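Long-range contacts in Lmo0651 protein (Listeria monocytogenes serovar 1/2a, PDB 6EP3), which probably binds specific regulatory DNA as a GntR-family transcription factor and controls expression of the Listeria monocytogenes Agr system: residues L83-I87 and I156-M160; R113-M117 and A132-F136; K182-I186 and T201-M205. All blocks are in the same frame, centred on the assembly; numbering follows the deposited sequence.

Contact 1: L83-I87 and I156-M160; sequences LMETI and IFFQM
Both segments are fully helical: 83-87 belongs to helix 77-101 and 156-160 to helix 147-163, and each is one turn closed by an i+4 to i backbone hydrogen bond (Ile87 N to Leu83 O and Met160 N to Ile156 O, both 2.9 Å). The axes of the two segments run nearly antiparallel, at 155° (signed crossing -155°), and approach to 11.0 Å, a wide spacing filled by long apolar side chains. Register is set by Leu83 and Ile156, whose CA atoms lie 6.7 Å apart. Ile156, Leu83 and Ile87, all in the mt rotamer with CA-to-CB bonds toward the partner helix, bury the most surface. Ile156 places CG2 4.0 Å from Leu83 CB and 3.7 Å from Ile87 CD1, while Ile156 CD1 lies 3.6 Å from Thr86 CG2. Leu83 CD1 reaches Met160 CG at 3.8 Å. Ile87 CD1 is the hub, 3.6 Å from both Met160 CE and Phe157 CE1. Thr86 OG1 hydrogen-bonds to Gln149 of the second subunit, on which Tyr148 also packs against Leu83, so the contact borders the dimer interface. Such apolar, near-antiparallel helix packing is characteristic of the all-helical bundle of the FCD domain in FadR-like GntR regulators.

Contact 2: R113-M117 and A132-F136; sequences RMQEM and AHHRF. With EDO (1,2-ethanediol), chain L; SO4 (sulfate ion), chain O.
This contact forms a helical hairpin of the FCD bundle, joining consecutive helices 107-123 and 126-142 beside a site occupied by a 1,2-ethanediol. The axes of the two segments are 8.5 Å apart at 161° (signed crossing -161°), nearly antiparallel, with CA pairs Arg113-Phe136 at 5.2 Å and Met117-Ala132 at 5.3 Å. The small Ala132 lies at this close approach, its CB 3.8 Å from Met117 CG. Met117 (chi1 m, chi2 t, chi3 p) brings SD 3.7 Å from Phe136 CB and 4.6 Å from the ring centroid, 39° off the normal, an oblique Met-aromatic contact. Phe136, chi1 t, sets CE1 3.9 Å from Met114 CB. On the diol side, His133 NE2 and His134 NE2 hydrogen-bond the ethanediol at O1 (2.9 Å) and O2 (3.1 Å); Tyr80 OH also hydrogen-bonds this diol, probably a crystallisation additive. At the outer edge the Arg113 guanidinium stacks on that of Arg135, centres 3.9 Å apart and planes at 28°. The like charges are close, and a sulfate, probably from the crystallisation liquor, accepts hydrogen bonds at O4 from Arg113 NE and NH2, both 3.2 Å. Arg113 NH1 donates to the backbone Arg135 O at 2.9 Å, with an N-H...O angle of 146°.

Contact 3: K182-I186 and T201-M205; sequences KSNQI and TIKSM
Two helical turns, 182-186 and 201-205, face each other with axes 9.9 Å apart and N-to-C directions at 165° (signed crossing -165°). Each is closed by an i+4 to i backbone hydrogen bond of 2.9 Å, Ile186 N to Lys182 O and Met205 N to Thr201 O. They form an antiparallel helical hairpin, pairing the last two helices of the FCD bundle, 173-192 and 195-219. The CA register is Ile186-Thr201 at 6.4 Å and Lys182-Met205 at 6.6 Å, so the pairs lie one turn apart on both helices. Thr201, chi1 m, directs its methyl CG2 into the interface, 3.6 Å from Lys182 CD and 3.7 Å from Ile186 CG1; its hydroxyl hydrogen-bonds instead to Leu197 O within its own helix. Lys182 bends through two m torsions at chi1 and chi2, laying its aliphatic chain along the partner: Lys182 CB is 4.1 Å from Met205 CG, and Lys182 CE is 4.0 Å from Ser204 OG. Ile202 continues the apolar layer to Val91 and Ile95 of helix 77-101, while Ser183 packs on Met114 and Met117 of helix 107-123. At the buried side, Ile186 CD1 meets Ile202 CG1 at 3.7 Å and Met205 SD at 4.0 Å.

All three contacts lie in one helical domain; only contact 1 is touched by the second subunit. Contact 2 is nested in the loop closed by contact 1; contact 3 follows both in sequence. Contacts 1 and 2 have centres about 16 Å apart and touch where Phe157 CE2 lies 3.2 Å from His134 O, their rings also stacking. Contacts 2 and 3, about 13 Å between centres, meet at Ser183: its OG lies 3.2 Å from Met117 CE and its O 3.4 Å from Phe136 CZ. Contacts 1 and 3 do not touch. The ethanediol held by contact 2 is about 4 Å, between nearest atoms, from the Met160 side chain of contact 1, so both border the site it occupies, which may be a pocket.

Contact 1: L83-I87 and I156-M160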
ATOM      1  N   LEU B  83      -8.705   7.999  -2.023  1.00 49.24           N
ATOM      2  CA  LEU B  83      -8.125   7.387  -0.831  1.00 52.40           C
ATOM      3  C   LEU B  83      -9.213   6.807   0.068  1.00 44.12           C
ATOM      4  O   LEU B  83      -9.064   5.700   0.604  1.00 46.90           O
ATOM      5  CB  LEU B  83      -7.286   8.415  -0.071  1.00 42.52           C
ATOM      6  CG  LEU B  83      -6.142   8.998  -0.904  1.00 52.30           C
ATOM      7  CD1 LEU B  83      -5.373  10.069  -0.136  1.00 42.04           C
ATOM      8  CD2 LEU B  83      -5.202   7.893  -1.378  1.00 44.02           C
ATOM      9  N   MET B  84     -10.324   7.533   0.222  1.00 48.93           N
ATOM     10  CA  MET B  84     -11.395   7.045   1.083  1.00 50.61           C
ATOM     11  C   MET B  84     -12.085   5.823   0.487  1.00 43.35           C
ATOM     12  O   MET B  84     -12.508   4.930   1.228  1.00 42.95           O
ATOM     13  CB  MET B  84     -12.404   8.160   1.339  1.00 44.44           C
ATOM     14  CG  MET B  84     -12.213   8.841   2.680  1.00 69.37           C
ATOM     15  SD  MET B  84     -13.672   9.739   3.222  1.00 76.78           S
ATOM     16  CE  MET B  84     -14.008  10.733   1.779  1.00 64.60           C
ATOM     17  N   GLU B  85     -12.186   5.750  -0.839  1.00 47.81           N
ATOM     18  CA  GLU B  85     -12.727   4.549  -1.468  1.00 56.72           C
ATOM     19  C   GLU B  85     -11.830   3.349  -1.199  1.00 56.15           C
ATOM     20  O   GLU B  85     -12.319   2.245  -0.918  1.00 51.88           O
ATOM     21  CB  GLU B  85     -12.903   4.771  -2.969  1.00 60.35           C
ATOM     22  CG  GLU B  85     -13.949   5.814  -3.321  1.00 66.85           C
ATOM     23  CD  GLU B  85     -13.985   6.131  -4.804  1.00 75.38           C
ATOM     24  OE1 GLU B  85     -14.966   6.763  -5.250  1.00 76.42           O
ATOM     25  OE2 GLU B  85     -13.035   5.753  -5.524  1.00 77.05           O
ATOM     26  N   THR B  86     -10.512   3.545  -1.276  1.00 46.00           N
ATOM     27  CA  THR B  86      -9.601   2.462  -0.911  1.00 57.10           C
ATOM     28  C   THR B  86      -9.827   2.025   0.532  1.00 56.16           C
ATOM     29  O   THR B  86      -9.966   0.823   0.827  1.00 51.87           O
ATOM     30  CB  THR B  86      -8.152   2.897  -1.133  1.00 56.84           C
ATOM     31  OG1 THR B  86      -7.949   3.194  -2.523  1.00 57.77           O
ATOM     32  CG2 THR B  86      -7.188   1.803  -0.692  1.00 41.25           C
ATOM     33  N   ILE B  87      -9.894   2.999   1.443  1.00 58.00           N
ATOM     34  CA  ILE B  87     -10.128   2.696   2.852  1.00 46.80           C
ATOM     35  C   ILE B  87     -11.416   1.902   3.020  1.00 47.97           C
ATOM     36  O   ILE B  87     -11.462   0.917   3.766  1.00 48.32           O
ATOM     37  CB  ILE B  87     -10.153   3.995   3.675  1.00 52.00           C
ATOM     38  CG1 ILE B  87      -8.771   4.648   3.674  1.00 52.50           C
ATOM     39  CG2 ILE B  87     -10.619   3.728   5.099  1.00 44.85           C
ATOM     40  CD1 ILE B  87      -8.763   6.047   4.221  1.00 55.88           C
ATOM     41  N   ILE B 156      -1.876   5.489   3.865  1.00 49.41           N
ATOM     42  CA  ILE B 156      -2.926   6.367   3.348  1.00 47.31           C
ATOM     43  C   ILE B 156      -3.270   7.454   4.361  1.00 60.96           C
ATOM     44  O   ILE B 156      -3.441   8.628   4.004  1.00 61.98           O
ATOM     45  CB  ILE B 156      -4.175   5.550   2.978  1.00 48.13           C
ATOM     46  CG1 ILE B 156      -3.929   4.724   1.717  1.00 39.80           C
ATOM     47  CG2 ILE B 156      -5.375   6.471   2.809  1.00 40.45           C
ATOM     48  CD1 ILE B 156      -5.130   3.904   1.324  1.00 35.51           C
ATOM     49  N   PHE B 157      -3.411   7.075   5.634  1.00 59.43           N
ATOM     50  CA  PHE B 157      -3.743   8.044   6.672  1.00 58.61           C
ATOM     51  C   PHE B 157      -2.636   9.076   6.818  1.00 56.37           C
ATOM     52  O   PHE B 157      -2.904  10.268   7.013  1.00 44.41           O
ATOM     53  CB  PHE B 157      -3.971   7.330   8.008  1.00 43.41           C
ATOM     54  CG  PHE B 157      -5.306   6.653   8.122  1.00 43.96           C
ATOM     55  CD1 PHE B 157      -6.424   7.188   7.513  1.00 38.59           C
ATOM     56  CD2 PHE B 157      -5.446   5.489   8.862  1.00 48.76           C
ATOM     57  CE1 PHE B 157      -7.661   6.574   7.621  1.00 43.90           C
ATOM     58  CE2 PHE B 157      -6.679   4.870   8.979  1.00 49.35           C
ATOM     59  CZ  PHE B 157      -7.788   5.414   8.358  1.00 49.47           C
ATOM     60  N   PHE B 158      -1.384   8.631   6.730  1.00 56.32           N
ATOM     61  CA  PHE B 158      -0.258   9.556   6.768  1.00 57.67           C
ATOM     62  C   PHE B 158      -0.370  10.581   5.651  1.00 61.28           C
ATOM     63  O   PHE B 158      -0.232  11.794   5.876  1.00 68.80           O
ATOM     64  CB  PHE B 158       1.056   8.783   6.658  1.00 52.05           C
ATOM     65  CG  PHE B 158       2.272   9.660   6.633  1.00 56.41           C
ATOM     66  CD1 PHE B 158       2.804  10.103   5.435  1.00 66.21           C
ATOM     67  CD2 PHE B 158       2.887  10.039   7.817  1.00 59.13           C
ATOM     68  CE1 PHE B 158       3.922  10.912   5.417  1.00 62.90           C
ATOM     69  CE2 PHE B 158       4.008  10.847   7.805  1.00 58.26           C
ATOM     70  CZ  PHE B 158       4.523  11.285   6.604  1.00 59.89           C
ATOM     71  N   GLN B 159      -0.612  10.100   4.433  1.00 56.32           N
ATOM     72  CA  GLN B 159      -0.704  11.003   3.293  1.00 62.76           C
ATOM     73  C   GLN B 159      -1.863  11.981   3.456  1.00 55.10           C
ATOM     74  O   GLN B 159      -1.724  13.173   3.160  1.00 55.42           O
ATOM     75  CB  GLN B 159      -0.843  10.198   1.999  1.00 67.72           C
ATOM     76  CG  GLN B 159       0.425   9.450   1.597  1.00 84.24           C
ATOM     77  CD  GLN B 159       0.940   9.854   0.227  1.00104.79           C
ATOM     78  OE1 GLN B 159       0.597  10.918  -0.287  1.00108.13           O
ATOM     79  NE2 GLN B 159       1.767   9.002  -0.371  1.00113.33           N
ATOM     80  N   MET B 160      -3.005  11.507   3.952  1.00 50.37           N
ATOM     81  CA  MET B 160      -4.138  12.405   4.160  1.00 59.15           C
ATOM     82  C   MET B 160      -3.807  13.476   5.192  1.00 70.90           C
ATOM     83  O   MET B 160      -3.967  14.677   4.929  1.00 77.25           O
ATOM     84  CB  MET B 160      -5.380  11.615   4.573  1.00 50.33           C
ATOM     85  CG  MET B 160      -6.180  11.122   3.390  1.00 61.39           C
ATOM     86  SD  MET B 160      -7.744  10.381   3.866  1.00 69.24           S
ATOM     87  CE  MET B 160      -7.152   9.155   4.998  1.00 64.51           C
TER

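Contact 2: R113-M117 and A132-F136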
ATOM      1  N   ARG B 113     -11.251   2.684  21.192  1.00 52.64           N
ATOM      2  CA  ARG B 113     -10.911   3.651  20.145  1.00 48.40           C
ATOM      3  C   ARG B 113     -12.054   4.632  19.897  1.00 46.98           C
ATOM      4  O   ARG B 113     -11.826   5.842  19.744  1.00 51.80           O
ATOM      5  CB  ARG B 113     -10.554   2.926  18.845  1.00 53.35           C
ATOM      6  CG  ARG B 113      -9.461   1.867  18.953  1.00 54.43           C
ATOM      7  CD  ARG B 113      -8.100   2.423  18.567  1.00 61.71           C
ATOM      8  NE  ARG B 113      -7.010   1.508  18.894  1.00 62.48           N
ATOM      9  CZ  ARG B 113      -6.318   0.812  17.994  1.00 79.78           C
ATOM     10  NH1 ARG B 113      -6.595   0.922  16.697  1.00 74.05           N
ATOM     11  NH2 ARG B 113      -5.342   0.006  18.389  1.00 86.26           N
ATOM     12  N   MET B 114     -13.288   4.127  19.848  1.00 46.48           N
ATOM     13  CA  MET B 114     -14.445   5.007  19.716  1.00 54.77           C
ATOM     14  C   MET B 114     -14.528   5.981  20.887  1.00 58.37           C
ATOM     15  O   MET B 114     -14.841   7.166  20.709  1.00 55.41           O
ATOM     16  CB  MET B 114     -15.724   4.170  19.613  1.00 49.68           C
ATOM     17  CG  MET B 114     -17.004   4.982  19.460  1.00 54.45           C
ATOM     18  SD  MET B 114     -17.730   5.435  21.059  1.00 61.91           S
ATOM     19  CE  MET B 114     -17.752   3.852  21.889  1.00 53.83           C
ATOM     20  N   GLN B 115     -14.232   5.502  22.097  1.00 56.78           N
ATOM     21  CA  GLN B 115     -14.290   6.381  23.259  1.00 61.56           C
ATOM     22  C   GLN B 115     -13.169   7.408  23.245  1.00 59.05           C
ATOM     23  O   GLN B 115     -13.355   8.525  23.736  1.00 56.80           O
ATOM     24  CB  GLN B 115     -14.252   5.559  24.545  1.00 55.04           C
ATOM     25  CG  GLN B 115     -15.546   4.823  24.807  1.00 57.43           C
ATOM     26  CD  GLN B 115     -15.806   4.598  26.280  1.00 59.87           C
ATOM     27  OE1 GLN B 115     -16.953   4.602  26.720  1.00 59.92           O
ATOM     28  NE2 GLN B 115     -14.742   4.389  27.050  1.00 59.16           N
ATOM     29  N   GLU B 116     -12.008   7.060  22.686  1.00 50.98           N
ATOM     30  CA  GLU B 116     -10.955   8.060  22.533  1.00 52.49           C
ATOM     31  C   GLU B 116     -11.374   9.134  21.541  1.00 58.92           C
ATOM     32  O   GLU B 116     -11.060  10.319  21.724  1.00 60.69           O
ATOM     33  CB  GLU B 116      -9.646   7.399  22.101  1.00 48.61           C
ATOM     34  CG  GLU B 116      -8.873   6.772  23.249  1.00 59.84           C
ATOM     35  CD  GLU B 116      -8.413   7.790  24.275  1.00 65.55           C
ATOM     36  OE1 GLU B 116      -9.229   8.206  25.126  1.00 70.15           O
ATOM     37  OE2 GLU B 116      -7.225   8.166  24.242  1.00 71.34           O
ATOM     38  N   MET B 117     -12.076   8.735  20.479  1.00 62.08           N
ATOM     39  CA  MET B 117     -12.711   9.720  19.609  1.00 55.10           C
ATOM     40  C   MET B 117     -13.611  10.655  20.410  1.00 56.97           C
ATOM     41  O   MET B 117     -13.520  11.883  20.292  1.00 53.86           O
ATOM     42  CB  MET B 117     -13.518   9.024  18.522  1.00 55.34           C
ATOM     43  CG  MET B 117     -12.701   8.457  17.400  1.00 54.09           C
ATOM     44  SD  MET B 117     -13.715   7.243  16.562  1.00 57.18           S
ATOM     45  CE  MET B 117     -14.564   8.347  15.446  1.00 39.42           C
ATOM     46  N   ALA B 132      -7.534   9.573  16.200  1.00 48.85           N
ATOM     47  CA  ALA B 132      -8.375   8.576  16.858  1.00 48.99           C
ATOM     48  C   ALA B 132      -9.417   8.004  15.904  1.00 46.80           C
ATOM     49  O   ALA B 132      -9.709   6.803  15.937  1.00 51.34           O
ATOM     50  CB  ALA B 132      -9.045   9.203  18.087  1.00 47.04           C
ATOM     51  N   HIS B 133     -10.000   8.856  15.059  1.00 50.74           N
ATOM     52  CA  HIS B 133     -10.876   8.391  13.989  1.00 53.96           C
ATOM     53  C   HIS B 133     -10.145   7.405  13.083  1.00 50.83           C
ATOM     54  O   HIS B 133     -10.681   6.339  12.732  1.00 49.71           O
ATOM     55  CB  HIS B 133     -11.378   9.611  13.212  1.00 55.12           C
ATOM     56  CG  HIS B 133     -12.194   9.285  12.002  1.00 57.65           C
ATOM     57  ND1 HIS B 133     -13.279   8.436  12.037  1.00 60.14           N
ATOM     58  CD2 HIS B 133     -12.090   9.713  10.721  1.00 52.57           C
ATOM     59  CE1 HIS B 133     -13.805   8.350  10.828  1.00 59.46           C
ATOM     60  NE2 HIS B 133     -13.101   9.113  10.011  1.00 57.91           N
ATOM     61  N   HIS B 134      -8.902   7.735  12.718  1.00 53.88           N
ATOM     62  CA  HIS B 134      -8.106   6.837  11.886  1.00 56.46           C
ATOM     63  C   HIS B 134      -7.823   5.519  12.600  1.00 61.46           C
ATOM     64  O   HIS B 134      -7.849   4.454  11.979  1.00 53.35           O
ATOM     65  CB  HIS B 134      -6.802   7.523  11.486  1.00 52.64           C
ATOM     66  CG  HIS B 134      -6.995   8.683  10.563  1.00 55.73           C
ATOM     67  ND1 HIS B 134      -5.982   9.568  10.259  1.00 53.98           N
ATOM     68  CD2 HIS B 134      -8.082   9.100   9.872  1.00 51.60           C
ATOM     69  CE1 HIS B 134      -6.440  10.484   9.423  1.00 61.44           C
ATOM     70  NE2 HIS B 134      -7.711  10.223   9.171  1.00 57.68           N
ATOM     71  N   ARG B 135      -7.560   5.570  13.909  1.00 55.95           N
ATOM     72  CA  ARG B 135      -7.271   4.343  14.653  1.00 58.05           C
ATOM     73  C   ARG B 135      -8.514   3.470  14.808  1.00 54.11           C
ATOM     74  O   ARG B 135      -8.412   2.239  14.795  1.00 58.73           O
ATOM     75  CB  ARG B 135      -6.679   4.674  16.023  1.00 67.49           C
ATOM     76  CG  ARG B 135      -5.345   5.412  15.978  1.00 75.48           C
ATOM     77  CD  ARG B 135      -4.238   4.617  16.646  1.00 78.29           C
ATOM     78  NE  ARG B 135      -4.277   4.728  18.102  1.00 81.78           N
ATOM     79  CZ  ARG B 135      -3.903   3.761  18.934  1.00 90.45           C
ATOM     80  NH1 ARG B 135      -3.461   2.605  18.458  1.00 93.77           N
ATOM     81  NH2 ARG B 135      -3.972   3.947  20.244  1.00 92.72           N
ATOM     82  N   PHE B 136      -9.689   4.084  14.940  1.00 49.60           N
ATOM     83  CA  PHE B 136     -10.937   3.324  14.910  1.00 50.70           C
ATOM     84  C   PHE B 136     -11.100   2.599  13.571  1.00 52.57           C
ATOM     85  O   PHE B 136     -11.438   1.403  13.519  1.00 46.74           O
ATOM     86  CB  PHE B 136     -12.114   4.266  15.174  1.00 44.99           C
ATOM     87  CG  PHE B 136     -13.457   3.601  15.110  1.00 45.22           C
ATOM     88  CD1 PHE B 136     -13.993   2.987  16.229  1.00 50.23           C
ATOM     89  CD2 PHE B 136     -14.186   3.591  13.933  1.00 50.21           C
ATOM     90  CE1 PHE B 136     -15.231   2.374  16.175  1.00 49.61           C
ATOM     91  CE2 PHE B 136     -15.426   2.972  13.869  1.00 48.64           C
ATOM     92  CZ  PHE B 136     -15.947   2.363  14.990  1.00 46.06           C
TER
HETATM   93  C1  EDO L 301     -11.725   9.017   6.981  1.00 59.04           C
HETATM   94  O1  EDO L 301     -12.701  10.011   7.309  1.00 60.49           O
HETATM   95  C2  EDO L 301     -10.568   9.686   6.250  1.00 66.65           C
HETATM   96  O2  EDO L 301     -10.015  10.707   7.087  1.00 58.82           O
HETATM   97  S   SO4 O 304      -4.735  -0.488  22.310  1.00130.98           S
HETATM   98  O1  SO4 O 304      -4.794  -1.939  22.160  1.00133.59           O
HETATM   99  O2  SO4 O 304      -3.454   0.001  21.806  1.00125.13           O
HETATM  100  O3  SO4 O 304      -4.876  -0.149  23.723  1.00126.30           O
HETATM  101  O4  SO4 O 304      -5.820   0.130  21.549  1.00129.37           O

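Contact 3: K182-I186 and T201-M205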
ATOM      1  N   LYS B 182     -21.903   7.497  14.683  1.00 54.06           N
ATOM      2  CA  LYS B 182     -21.820   6.439  13.682  1.00 55.90           C
ATOM      3  C   LYS B 182     -20.837   5.358  14.107  1.00 53.98           C
ATOM      4  O   LYS B 182     -21.100   4.163  13.932  1.00 55.50           O
ATOM      5  CB  LYS B 182     -21.417   7.029  12.333  1.00 59.45           C
ATOM      6  CG  LYS B 182     -22.582   7.564  11.520  1.00 70.38           C
ATOM      7  CD  LYS B 182     -23.450   6.431  10.991  1.00 77.81           C
ATOM      8  CE  LYS B 182     -24.756   6.950  10.415  1.00 84.21           C
ATOM      9  NZ  LYS B 182     -25.604   7.581  11.466  1.00 94.05           N
ATOM     10  N   SER B 183     -19.698   5.761  14.674  1.00 54.09           N
ATOM     11  CA  SER B 183     -18.718   4.792  15.153  1.00 54.66           C
ATOM     12  C   SER B 183     -19.306   3.927  16.259  1.00 59.61           C
ATOM     13  O   SER B 183     -19.105   2.703  16.280  1.00 57.81           O
ATOM     14  CB  SER B 183     -17.474   5.524  15.651  1.00 51.13           C
ATOM     15  OG  SER B 183     -17.049   6.484  14.700  1.00 51.83           O
ATOM     16  N   ASN B 184     -20.044   4.545  17.185  1.00 52.19           N
ATOM     17  CA  ASN B 184     -20.683   3.773  18.245  1.00 47.84           C
ATOM     18  C   ASN B 184     -21.753   2.837  17.692  1.00 50.38           C
ATOM     19  O   ASN B 184     -21.902   1.706  18.167  1.00 54.72           O
ATOM     20  CB  ASN B 184     -21.286   4.704  19.294  1.00 53.04           C
ATOM     21  CG  ASN B 184     -21.988   3.943  20.388  1.00 61.92           C
ATOM     22  OD1 ASN B 184     -21.347   3.356  21.257  1.00 76.23           O
ATOM     23  ND2 ASN B 184     -23.315   3.939  20.349  1.00 70.41           N
ATOM     24  N   GLN B 185     -22.511   3.294  16.693  1.00 56.59           N
ATOM     25  CA  GLN B 185     -23.510   2.439  16.063  1.00 63.40           C
ATOM     26  C   GLN B 185     -22.855   1.233  15.402  1.00 64.07           C
ATOM     27  O   GLN B 185     -23.366   0.110  15.483  1.00 64.35           O
ATOM     28  CB  GLN B 185     -24.292   3.243  15.024  1.00 70.61           C
ATOM     29  CG  GLN B 185     -25.577   3.868  15.524  1.00 86.98           C
ATOM     30  CD  GLN B 185     -26.204   4.793  14.498  1.00 96.37           C
ATOM     31  OE1 GLN B 185     -26.022   4.618  13.292  1.00 93.07           O
ATOM     32  NE2 GLN B 185     -26.940   5.790  14.972  1.00110.58           N
ATOM     33  N   ILE B 186     -21.722   1.454  14.737  1.00 58.76           N
ATOM     34  CA  ILE B 186     -20.993   0.356  14.109  1.00 61.40           C
ATOM     35  C   ILE B 186     -20.527  -0.639  15.166  1.00 60.84           C
ATOM     36  O   ILE B 186     -20.691  -1.857  15.015  1.00 65.88           O
ATOM     37  CB  ILE B 186     -19.817   0.903  13.278  1.00 53.20           C
ATOM     38  CG1 ILE B 186     -20.342   1.585  12.012  1.00 47.41           C
ATOM     39  CG2 ILE B 186     -18.850  -0.210  12.910  1.00 51.04           C
ATOM     40  CD1 ILE B 186     -19.405   2.639  11.454  1.00 45.42           C
ATOM     41  N   THR B 201     -23.999   0.712   7.713  1.00 42.90           N
ATOM     42  CA  THR B 201     -23.677   1.894   8.507  1.00 49.96           C
ATOM     43  C   THR B 201     -22.299   2.435   8.150  1.00 53.51           C
ATOM     44  O   THR B 201     -22.105   3.652   8.062  1.00 49.35           O
ATOM     45  CB  THR B 201     -23.746   1.566   9.999  1.00 52.37           C
ATOM     46  OG1 THR B 201     -24.994   0.926  10.293  1.00 53.36           O
ATOM     47  CG2 THR B 201     -23.633   2.836  10.824  1.00 52.03           C
ATOM     48  N   ILE B 202     -21.330   1.539   7.955  1.00 54.61           N
ATOM     49  CA  ILE B 202     -20.000   1.947   7.504  1.00 57.98           C
ATOM     50  C   ILE B 202     -20.101   2.677   6.171  1.00 52.59           C
ATOM     51  O   ILE B 202     -19.481   3.730   5.958  1.00 57.33           O
ATOM     52  CB  ILE B 202     -19.080   0.719   7.389  1.00 52.97           C
ATOM     53  CG1 ILE B 202     -18.830   0.098   8.762  1.00 48.57           C
ATOM     54  CG2 ILE B 202     -17.768   1.092   6.713  1.00 54.30           C
ATOM     55  CD1 ILE B 202     -18.130  -1.237   8.692  1.00 50.14           C
ATOM     56  N   LYS B 203     -20.879   2.109   5.250  1.00 60.06           N
ATOM     57  CA  LYS B 203     -21.049   2.716   3.936  1.00 55.81           C
ATOM     58  C   LYS B 203     -21.684   4.096   4.048  1.00 56.11           C
ATOM     59  O   LYS B 203     -21.256   5.042   3.375  1.00 59.94           O
ATOM     60  CB  LYS B 203     -21.888   1.796   3.050  1.00 55.93           C
ATOM     61  CG  LYS B 203     -22.326   2.411   1.735  1.00 67.75           C
ATOM     62  CD  LYS B 203     -22.970   1.371   0.830  1.00 69.22           C
ATOM     63  CE  LYS B 203     -23.342   1.967  -0.519  1.00 79.66           C
ATOM     64  NZ  LYS B 203     -23.968   0.961  -1.425  1.00 91.33           N
ATOM     65  N   SER B 204     -22.693   4.235   4.911  1.00 49.70           N
ATOM     66  CA  SER B 204     -23.337   5.530   5.113  1.00 52.78           C
ATOM     67  C   SER B 204     -22.365   6.546   5.700  1.00 54.07           C
ATOM     68  O   SER B 204     -22.343   7.711   5.283  1.00 54.75           O
ATOM     69  CB  SER B 204     -24.549   5.366   6.030  1.00 57.66           C
ATOM     70  OG  SER B 204     -25.022   6.621   6.484  1.00 69.87           O
ATOM     71  N   MET B 205     -21.563   6.120   6.679  1.00 50.62           N
ATOM     72  CA  MET B 205     -20.549   6.992   7.260  1.00 54.73           C
ATOM     73  C   MET B 205     -19.607   7.517   6.189  1.00 55.74           C
ATOM     74  O   MET B 205     -19.344   8.726   6.105  1.00 59.41           O
ATOM     75  CB  MET B 205     -19.767   6.229   8.331  1.00 57.99           C
ATOM     76  CG  MET B 205     -18.802   7.084   9.142  1.00 65.36           C
ATOM     77  SD  MET B 205     -17.767   6.120  10.271  1.00 64.96           S
ATOM     78  CE  MET B 205     -16.820   5.146   9.100  1.00 60.76           C
TER